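Local atomic coordinates of glucuronan lyase A (Trichoderma reesei, PDB entry 2ZZJ), a protein that probably cleaves beta-1,4-linked glucuronan within the chain by elimination, as a calcium-binding polysaccharide lyase with a beta-jelly-roll fold. Residues A[62-67]-A[184-189]; A[142-147]-A[170-175]. All coordinates share one frame; numbering follows the deposited sequence.

Contact 1 of 2, residues A[62-67]-A[184-189]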
# COMPACT_ATOMS: atom_id res chain seq x y z
N TYR A 62 1.69 6.13 -10.47
CA TYR A 62 0.73 6.87 -11.27
C TYR A 62 1.18 8.31 -11.45
O TYR A 62 2.11 8.75 -10.76
CB TYR A 62 -0.67 6.82 -10.68
CG TYR A 62 -0.91 7.67 -9.45
CD1 TYR A 62 -0.87 7.11 -8.17
CD2 TYR A 62 -1.26 9.01 -9.56
CE1 TYR A 62 -1.12 7.89 -7.03
CE2 TYR A 62 -1.51 9.80 -8.41
CZ TYR A 62 -1.43 9.24 -7.15
OH TYR A 62 -1.67 10.01 -6.01
N GLN A 63 0.50 8.98 -12.38
CA GLN A 63 0.54 10.43 -12.54
C GLN A 63 -0.90 10.87 -12.75
O GLN A 63 -1.66 10.18 -13.40
CB GLN A 63 1.37 10.76 -13.77
CG GLN A 63 1.66 12.22 -13.97
CD GLN A 63 2.67 12.44 -15.08
OE1 GLN A 63 3.17 11.48 -15.70
NE2 GLN A 63 2.99 13.69 -15.32
N ARG A 64 -1.29 12.00 -12.16
CA ARG A 64 -2.63 12.53 -12.33
C ARG A 64 -3.03 12.62 -13.81
O ARG A 64 -2.19 12.86 -14.67
CB ARG A 64 -2.67 13.90 -11.66
CG ARG A 64 -3.72 14.83 -12.10
CD ARG A 64 -2.99 16.14 -12.30
NE ARG A 64 -3.75 17.27 -11.82
CZ ARG A 64 -3.34 18.53 -11.90
NH1 ARG A 64 -2.18 18.84 -12.44
NH2 ARG A 64 -4.13 19.47 -11.42
N GLY A 65 -4.30 12.35 -14.11
CA GLY A 65 -4.79 12.35 -15.49
C GLY A 65 -4.81 11.02 -16.20
O GLY A 65 -4.95 10.96 -17.43
N GLU A 66 -4.68 9.93 -15.44
CA GLU A 66 -4.81 8.58 -16.00
C GLU A 66 -5.64 7.68 -15.10
O GLU A 66 -5.77 7.95 -13.91
CB GLU A 66 -3.45 7.97 -16.23
CG GLU A 66 -2.66 7.79 -14.98
CD GLU A 66 -1.27 7.30 -15.24
OE1 GLU A 66 -0.88 7.21 -16.42
OE2 GLU A 66 -0.54 6.99 -14.28
N GLU A 67 -6.21 6.64 -15.70
CA GLU A 67 -6.87 5.57 -14.95
C GLU A 67 -5.87 4.44 -14.97
O GLU A 67 -5.19 4.22 -16.00
CB GLU A 67 -8.17 5.12 -15.64
CG GLU A 67 -8.87 3.96 -14.87
CD GLU A 67 -9.82 3.09 -15.72
OE1 GLU A 67 -10.86 2.64 -15.17
OE2 GLU A 67 -9.55 2.85 -16.91
N ALA A 184 -12.32 13.66 -6.24
CA ALA A 184 -10.92 13.98 -6.47
C ALA A 184 -10.05 12.97 -5.70
O ALA A 184 -10.14 12.87 -4.46
CB ALA A 184 -10.60 15.39 -5.98
N THR A 185 -9.20 12.24 -6.42
CA THR A 185 -8.42 11.13 -5.83
C THR A 185 -6.90 11.39 -5.64
O THR A 185 -6.17 10.51 -5.15
CB THR A 185 -8.56 9.88 -6.70
OG1 THR A 185 -8.21 10.21 -8.05
CG2 THR A 185 -9.97 9.32 -6.61
N THR A 186 -6.41 12.55 -6.09
CA THR A 186 -5.01 12.94 -5.90
C THR A 186 -4.91 14.47 -5.80
O THR A 186 -5.89 15.17 -6.08
CB THR A 186 -4.03 12.37 -6.99
OG1 THR A 186 -2.66 12.48 -6.56
CG2 THR A 186 -4.22 13.05 -8.37
N VAL A 187 -3.74 14.96 -5.40
CA VAL A 187 -3.48 16.40 -5.32
C VAL A 187 -3.36 17.02 -6.72
O VAL A 187 -3.07 16.33 -7.70
CB VAL A 187 -2.22 16.74 -4.44
CG1 VAL A 187 -2.49 16.39 -2.96
CG2 VAL A 187 -0.97 16.05 -4.92
N ASP A 188 -3.58 18.33 -6.81
CA ASP A 188 -3.61 19.00 -8.11
C ASP A 188 -2.23 19.36 -8.69
O ASP A 188 -1.99 20.52 -9.05
CB ASP A 188 -4.57 20.22 -8.09
CG ASP A 188 -4.14 21.32 -7.11
OD1 ASP A 188 -3.22 21.08 -6.29
OD2 ASP A 188 -4.72 22.44 -7.17
N ASP A 189 -1.34 18.38 -8.80
CA ASP A 189 -0.09 18.51 -9.58
C ASP A 189 0.25 17.26 -10.44
O ASP A 189 -0.56 16.32 -10.52
CB ASP A 189 1.10 18.92 -8.69
CG ASP A 189 1.57 17.80 -7.77
OD1 ASP A 189 1.33 16.59 -8.09
OD2 ASP A 189 2.21 18.13 -6.74
O HOH W 1 0.18 13.76 -10.28
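Tyr62 and Arg64, where strand 53-63 of the beta-jelly roll turns into strand 66-76, meet Thr186, Asp188 and Asp189 in the loop that leads into strand 192-197. The direct hydrogen bond is between hydroxyls: Tyr62 OH lies 2.7 Å from Thr186 OG1, which sits at the edge of the phenol ring and in its plane. Thr186 OG1, anti to its backbone N (chi1 -165°), meets the phenol while CG2 is left to meet Arg64. Tyr62 OH is also bonded to Ser109 OG. A bridging water is bound 3.0 Å from Arg64 N and 2.7 Å from Asp189 O, tying the two backbones together. In van der Waals contact, Arg64 CB packs 3.7 Å from Thr186 CG2, the two side chains crossing at about a right angle. Further out, Arg64 CD lies close, 3.0 Å, against the carbonyl Asp189 O. Asp188 is the centre of an inverse gamma turn closed by a weak bond from Asp189 N to Val187 O. The Arg64 chain bends at chi2 and chi3, and its guanidinium lies over this turn, while NH1 forms a salt bridge with Asp190. One guanidinium face meets the Asp188-Asp189 peptide, with Asp188 C 3.3 Å above the plane near the rim and Asp189 N over the centre.

Contact 2 of 2, residues A[142-147]-A[170-175]; sequences NLATVS and IWFDGA
Across the beta sandwich of the jelly roll, Leu143 and Ala144 at the end of strand 135-145 in one sheet, and Val146 just past it, pack against Ile170 and Phe172 of strand 166-172 in the other. The contact is largely apolar and made mainly by side chains, with Ala144 CA and Phe172 CA 7.0 Å apart. Its main element is a CH-pi interaction: Ala144 CB stands over one face of the Phe172 ring, 3.8 Å from the centroid and 24° off the ring normal, displaced toward the CG-CD2 edge. The CB of Phe172 points toward 142-147, and CG stands anti to the backbone N (chi1 -175°), beside the carbonyl carbon. Farther round the ring, the backbone carbonyl Thr145 O approaches CE2 obliquely at 3.7 Å, and at the tip Val146 CG2 lies 4.1 Å from CZ. The opposite face has Asp173 OD1 3.9 Å above its plane, over the centre; this carboxylate is engaged by Arg153 N and His152 ND1. Leu143 CD1 and Ile170 CD1 touch at 3.6 Å, their side chains crossing at about a right angle. A type I' turn from Phe172 to Ala175 joins strands 166-172 and 175-183 as a tight hairpin. The Phe172 side chain also touches Val177 of strand 175-183, Leu119 of strand 118-126 and Phe74 of strand 66-76, and its ring stacks with His152 of strand 152-160.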
# COMPACT_ATOMS: atom_id res chain seq x y z
N ASN A 142 -12.99 -0.19 7.17
CA ASN A 142 -13.75 -1.43 7.26
C ASN A 142 -14.18 -1.93 5.90
O ASN A 142 -15.33 -2.35 5.72
CB ASN A 142 -14.97 -1.26 8.19
CG ASN A 142 -14.60 -0.65 9.52
OD1 ASN A 142 -13.67 -1.12 10.18
ND2 ASN A 142 -15.31 0.41 9.93
N LEU A 143 -13.26 -1.87 4.94
CA LEU A 143 -13.57 -2.33 3.58
C LEU A 143 -13.85 -3.81 3.54
O LEU A 143 -14.67 -4.29 2.73
CB LEU A 143 -12.45 -1.98 2.61
CG LEU A 143 -12.08 -0.50 2.52
CD1 LEU A 143 -10.79 -0.31 1.73
CD2 LEU A 143 -13.24 0.24 1.85
N ALA A 144 -13.13 -4.55 4.37
CA ALA A 144 -13.26 -5.99 4.45
C ALA A 144 -12.63 -6.49 5.71
O ALA A 144 -11.60 -5.97 6.15
CB ALA A 144 -12.58 -6.68 3.27
N THR A 145 -13.24 -7.52 6.27
CA THR A 145 -12.65 -8.31 7.34
C THR A 145 -11.51 -9.16 6.78
O THR A 145 -11.65 -9.87 5.76
CB THR A 145 -13.71 -9.23 8.01
OG1 THR A 145 -14.78 -8.40 8.48
CG2 THR A 145 -13.12 -9.93 9.18
N VAL A 146 -10.37 -9.07 7.44
CA VAL A 146 -9.18 -9.75 6.97
C VAL A 146 -8.84 -10.91 7.91
O VAL A 146 -8.56 -10.68 9.10
CB VAL A 146 -7.96 -8.77 6.89
CG1 VAL A 146 -6.77 -9.48 6.36
CG2 VAL A 146 -8.29 -7.55 6.01
N SER A 147 -8.88 -12.12 7.37
CA SER A 147 -8.46 -13.31 8.09
C SER A 147 -6.95 -13.51 8.05
O SER A 147 -6.30 -13.26 7.03
CB SER A 147 -9.16 -14.54 7.54
OG SER A 147 -8.74 -14.80 6.20
N ILE A 170 -12.47 -0.63 -5.21
CA ILE A 170 -11.64 -1.68 -4.59
C ILE A 170 -12.41 -3.00 -4.53
O ILE A 170 -13.60 -3.03 -4.16
CB ILE A 170 -11.25 -1.29 -3.14
CG1 ILE A 170 -10.51 0.06 -3.11
CG2 ILE A 170 -10.40 -2.42 -2.46
CD1 ILE A 170 -10.07 0.55 -1.71
N TRP A 171 -11.72 -4.09 -4.88
CA TRP A 171 -12.22 -5.45 -4.78
C TRP A 171 -11.35 -6.18 -3.76
O TRP A 171 -10.11 -5.94 -3.70
CB TRP A 171 -12.07 -6.20 -6.11
CG TRP A 171 -13.07 -5.87 -7.16
CD1 TRP A 171 -14.17 -6.63 -7.52
CD2 TRP A 171 -13.08 -4.72 -8.00
NE1 TRP A 171 -14.85 -6.00 -8.54
CE2 TRP A 171 -14.20 -4.83 -8.86
CE3 TRP A 171 -12.23 -3.62 -8.13
CZ2 TRP A 171 -14.51 -3.87 -9.83
CZ3 TRP A 171 -12.53 -2.65 -9.13
CH2 TRP A 171 -13.67 -2.78 -9.94
N PHE A 172 -11.97 -7.06 -2.98
CA PHE A 172 -11.24 -7.88 -1.99
C PHE A 172 -11.70 -9.33 -2.17
O PHE A 172 -12.92 -9.61 -2.14
CB PHE A 172 -11.54 -7.40 -0.57
CG PHE A 172 -10.74 -8.12 0.50
CD1 PHE A 172 -9.43 -7.73 0.80
CD2 PHE A 172 -11.31 -9.18 1.21
CE1 PHE A 172 -8.70 -8.41 1.79
CE2 PHE A 172 -10.59 -9.86 2.19
CZ PHE A 172 -9.29 -9.47 2.48
N ASP A 173 -10.76 -10.23 -2.39
CA ASP A 173 -11.07 -11.65 -2.61
C ASP A 173 -12.19 -11.88 -3.64
O ASP A 173 -13.08 -12.72 -3.44
CB ASP A 173 -11.36 -12.37 -1.28
CG ASP A 173 -10.14 -12.43 -0.38
OD1 ASP A 173 -9.07 -11.96 -0.82
OD2 ASP A 173 -10.22 -12.97 0.73
N GLY A 174 -12.15 -11.11 -4.71
CA GLY A 174 -13.00 -11.38 -5.87
C GLY A 174 -14.33 -10.65 -5.85
O GLY A 174 -15.09 -10.72 -6.83
N ALA A 175 -14.58 -9.93 -4.76
CA ALA A 175 -15.82 -9.18 -4.59
C ALA A 175 -15.58 -7.67 -4.55
O ALA A 175 -14.64 -7.21 -3.90
CB ALA A 175 -16.52 -9.66 -3.33

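In the fold
Both contacts are partly buried, lie away from the calcium site and bring together parts of the two jelly-roll sheets, yet their chemistry differs. Contact 1, its centre about 17 Å from the centre of the chain, joins a turn between strands to a connecting loop and relies on hydroxyls, a water and a charged side chain laid over a peptide. Contact 2, its centre about 14 Å from the centre of the chain, packs hydrocarbon and aromatic groups between strands of facing sheets, with its polar bonds made to other residues. The centres of contact 1 and contact 2 are about 24 Å apart, and the nearest atoms of contact 1 and contact 2 about 8 Å. Along the chain, 142-147 and 170-175 both fall inside the long loop closed by 62-67 and 184-189.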